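Local coordinates for protein (endoglucanase (e.c.3.2.1.4)) (PDB 2NLR) that is a family 12 endoglucanase that hydrolyses internal beta-1,4-glucosidic bonds of cellulose, probably through a covalent glycosyl-enzyme intermediate with retention of configuration, at residues 84-90 against 171-177. Numbering follows the deposited sequence.
Sequences AAPSSIS and GWSFDVM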
ATOM      1  N   ALA A  84      -1.601  -0.735 -19.103  1.00 12.47           N
ATOM      2  CA  ALA A  84      -0.518  -1.013 -18.197  1.00 11.01           C
ATOM      3  C   ALA A  84      -0.569  -0.082 -17.030  1.00 10.55           C
ATOM      4  O   ALA A  84      -1.001   1.067 -17.195  1.00 11.68           O
ATOM      5  CB  ALA A  84       0.868  -0.872 -18.884  1.00 12.41           C
ATOM      6  N   ALA A  85      -0.078  -0.522 -15.861  1.00 10.38           N
ATOM      7  CA  ALA A  85      -0.030   0.299 -14.654  1.00 10.35           C
ATOM      8  C   ALA A  85       1.305   0.139 -14.000  1.00  9.53           C
ATOM      9  O   ALA A  85       1.383  -0.378 -12.862  1.00 10.04           O
ATOM     10  CB  ALA A  85      -1.224  -0.001 -13.718  1.00 11.66           C
ATOM     11  N   PRO A  86       2.382   0.575 -14.624  1.00  9.33           N
ATOM     12  CA  PRO A  86       3.713   0.395 -14.048  1.00  9.32           C
ATOM     13  C   PRO A  86       3.880   1.166 -12.748  1.00  9.53           C
ATOM     14  O   PRO A  86       3.404   2.311 -12.618  1.00 11.03           O
ATOM     15  CB  PRO A  86       4.642   0.940 -15.137  1.00  9.99           C
ATOM     16  CG  PRO A  86       3.801   1.977 -15.878  1.00 10.10           C
ATOM     17  CD  PRO A  86       2.431   1.330 -15.890  1.00 10.09           C
ATOM     18  N   SER A  87       4.582   0.561 -11.807  1.00  9.33           N
ATOM     19  CA  SER A  87       4.965   1.192 -10.573  1.00  9.80           C
ATOM     20  C   SER A  87       6.354   0.716 -10.206  1.00  9.80           C
ATOM     21  O   SER A  87       6.770  -0.380 -10.527  1.00 11.00           O
ATOM     22  CB  SER A  87       3.927   0.875  -9.464  1.00  9.90           C
ATOM     23  OG  SER A  87       4.196   1.542  -8.261  1.00 10.56           O
ATOM     24  N   SER A  88       7.079   1.577  -9.491  1.00 10.73           N
ATOM     25  CA  SER A  88       8.382   1.181  -8.954  0.51 10.90           C
ATOM     26  C   SER A  88       8.592   1.782  -7.576  1.00 11.03           C
ATOM     27  O   SER A  88       7.946   2.765  -7.182  1.00 12.87           O
ATOM     28  CB  SER A  88       9.569   1.626  -9.803  0.51 10.64           C
ATOM     29  OG  SER A  88       9.596   3.053  -9.765  0.51 12.74           O
ATOM     30  N   ILE A  89       9.459   1.098  -6.837  1.00 11.15           N
ATOM     31  CA  ILE A  89       9.712   1.478  -5.475  1.00 10.90           C
ATOM     32  C   ILE A  89      11.142   1.110  -5.118  1.00 10.88           C
ATOM     33  O   ILE A  89      11.713   0.149  -5.595  1.00 11.01           O
ATOM     34  CB  ILE A  89       8.729   0.818  -4.507  1.00 13.06           C
ATOM     35  CG1 ILE A  89       8.825   1.502  -3.117  1.00 16.66           C
ATOM     36  CG2 ILE A  89       8.938  -0.675  -4.462  1.00 14.39           C
ATOM     37  CD1 ILE A  89       7.576   1.752  -2.432  1.00 17.72           C
ATOM     38  N   SER A  90      11.706   1.912  -4.227  1.00 11.03           N
ATOM     39  CA  SER A  90      12.953   1.648  -3.488  1.00 11.44           C
ATOM     40  C   SER A  90      12.660   1.858  -2.015  1.00 11.12           C
ATOM     41  O   SER A  90      12.221   2.973  -1.637  1.00 11.60           O
ATOM     42  CB  SER A  90      14.098   2.553  -3.955  1.00 13.63           C
ATOM     43  OG  SER A  90      15.204   2.405  -3.076  1.00 15.43           O
ATOM     44  N   GLY A 171      13.736  -3.273  -3.748  1.00 11.62           N
ATOM     45  CA  GLY A 171      13.420  -2.440  -4.879  1.00 14.11           C
ATOM     46  C   GLY A 171      12.818  -3.293  -5.960  1.00 11.86           C
ATOM     47  O   GLY A 171      13.257  -4.410  -6.171  1.00 13.07           O
ATOM     48  N   TRP A 172      11.831  -2.748  -6.694  1.00 10.87           N
ATOM     49  CA  TRP A 172      11.288  -3.473  -7.819  1.00 10.70           C
ATOM     50  C   TRP A 172      10.547  -2.488  -8.698  1.00 10.73           C
ATOM     51  O   TRP A 172      10.043  -1.468  -8.237  1.00 13.06           O
ATOM     52  CB  TRP A 172      10.349  -4.565  -7.298  1.00 11.91           C
ATOM     53  CG  TRP A 172       9.988  -5.635  -8.303  1.00 11.58           C
ATOM     54  CD1 TRP A 172      10.733  -6.126  -9.313  1.00 12.97           C
ATOM     55  CD2 TRP A 172       8.734  -6.363  -8.351  1.00 10.34           C
ATOM     56  NE1 TRP A 172      10.026  -7.105 -10.002  1.00 13.05           N
ATOM     57  CE2 TRP A 172       8.798  -7.247  -9.409  1.00 11.96           C
ATOM     58  CE3 TRP A 172       7.555  -6.337  -7.594  1.00 11.23           C
ATOM     59  CZ2 TRP A 172       7.737  -8.108  -9.744  1.00 12.38           C
ATOM     60  CZ3 TRP A 172       6.502  -7.154  -7.887  1.00 11.10           C
ATOM     61  CH2 TRP A 172       6.610  -8.036  -8.961  1.00 11.64           C
ATOM     62  N   SER A 173      10.451  -2.811  -9.957  1.00 10.57           N
ATOM     63  CA  SER A 173       9.515  -2.209 -10.900  1.00 10.66           C
ATOM     64  C   SER A 173       8.620  -3.322 -11.435  1.00  9.57           C
ATOM     65  O   SER A 173       9.088  -4.410 -11.697  1.00 12.41           O
ATOM     66  CB  SER A 173      10.221  -1.624 -12.138  0.61 12.08           C
ATOM     67  OG  SER A 173      11.127  -0.613 -11.781  0.61 14.43           O
ATOM     68  N   PHE A 174       7.341  -3.072 -11.535  1.00  9.46           N
ATOM     69  CA  PHE A 174       6.364  -4.101 -11.874  1.00  9.44           C
ATOM     70  C   PHE A 174       5.108  -3.445 -12.428  1.00  9.36           C
ATOM     71  O   PHE A 174       4.944  -2.229 -12.372  1.00  9.90           O
ATOM     72  CB  PHE A 174       6.024  -4.956 -10.654  1.00 10.02           C
ATOM     73  CG  PHE A 174       5.302  -4.236  -9.559  1.00  9.16           C
ATOM     74  CD1 PHE A 174       5.930  -3.390  -8.674  1.00  9.99           C
ATOM     75  CD2 PHE A 174       3.937  -4.407  -9.401  1.00  9.73           C
ATOM     76  CE1 PHE A 174       5.252  -2.738  -7.685  1.00 10.62           C
ATOM     77  CE2 PHE A 174       3.243  -3.791  -8.361  1.00  9.95           C
ATOM     78  CZ  PHE A 174       3.877  -2.936  -7.496  1.00 10.72           C
ATOM     79  N   ASP A 175       4.233  -4.269 -12.995  1.00  9.12           N
ATOM     80  CA  ASP A 175       2.947  -3.816 -13.502  1.00  8.81           C
ATOM     81  C   ASP A 175       1.863  -4.151 -12.488  1.00  9.27           C
ATOM     82  O   ASP A 175       1.576  -5.314 -12.237  1.00  9.26           O
ATOM     83  CB  ASP A 175       2.670  -4.463 -14.851  1.00  9.51           C
ATOM     84  CG  ASP A 175       1.570  -3.739 -15.614  1.00 10.07           C
ATOM     85  OD1 ASP A 175       0.696  -3.094 -14.974  1.00 10.56           O
ATOM     86  OD2 ASP A 175       1.588  -3.874 -16.854  1.00 11.31           O
ATOM     87  N   VAL A 176       1.255  -3.109 -11.908  1.00  9.05           N
ATOM     88  CA  VAL A 176       0.139  -3.344 -11.004  1.00  9.03           C
ATOM     89  C   VAL A 176      -0.939  -4.189 -11.637  1.00  9.12           C
ATOM     90  O   VAL A 176      -1.618  -4.997 -10.991  1.00  9.67           O
ATOM     91  CB  VAL A 176      -0.409  -1.975 -10.500  1.00  9.94           C
ATOM     92  CG1 VAL A 176      -1.762  -2.075  -9.899  1.00 11.09           C
ATOM     93  CG2 VAL A 176       0.610  -1.306  -9.554  1.00 10.72           C
ATOM     94  N   MET A 177      -1.138  -4.050 -12.981  1.00  9.52           N
ATOM     95  CA  MET A 177      -2.167  -4.850 -13.646  0.63  9.94           C
ATOM     96  C   MET A 177      -1.893  -6.332 -13.561  1.00  9.42           C
ATOM     97  O   MET A 177      -2.855  -7.113 -13.687  1.00 10.34           O
ATOM     98  CB  MET A 177      -2.404  -4.440 -15.098  0.63 12.06           C
ATOM     99  CG  MET A 177      -3.062  -3.104 -15.195  0.63 11.64           C
ATOM    100  SD  MET A 177      -4.701  -2.911 -14.562  0.63 15.17           S
ATOM    101  CE  MET A 177      -5.689  -4.231 -15.147  0.63 26.23           C
TER
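Ser87 and Phe174 exchange a pair of backbone hydrogen bonds, Ser87 N to Phe174 O and Phe174 N to Ser87 O, both 2.9 Å, and Ile89 does the same with Trp172. The strands 86-90 and 171-175 are thus antiparallel neighbours. At the non-hydrogen-bonded pairs between, CA-H...O contacts fill in, as from Ser88 CA to Trp172 O at 3.2 Å. Pro86 suits such a position, since the N-H it lacks costs no bond to strand 171-175.

Where the pairing ends, Asp175 takes over as N-cap of the following helix. Its OD1 accepts from Ala85 N (2.8 Å) and, within its own segment, from Met177 N (2.9 Å); the two donors approach from opposite faces of the carboxylate. The side chain reaches both because CG stands anti to the backbone N (chi1 -163°). A short acid fits here: one oxygen caps the first turn and ties it to the incoming chain. Val176 N adds a bond to Ala85 O, reaching it from above the carbonyl plane.

Apolar contact gathers at the same end, where the small Ala85 CB lies 3.9 Å from Val176 CB and, in the given conformer of Met177, near its CG as well. Farther along, Val176 CG2 meets Ser87 CB, while the Phe174 ring lies obliquely beside Ser87 O, its CD1 3.6 Å away. On the other surface, Ser88 and Ser173 pair with CA atoms 4.1 Å apart, a close spacing that small side chains suit.

Strand 171-175 is outermost in its sheet, and strand 86-92 lies between it and strand 212-218, where Ser87 OG and Ser88 OG bond to Ser217. Ser87, Ile89, Trp172 and Phe174 face inward in the beta-sandwich of this family: Phe174 meets Tyr103 edge-to-face and, with Ile89 and Trp172, packs on Phe125 of strand 119-128, while Val176 at the start of helix 176-185 touches Val198 of strand 194-204.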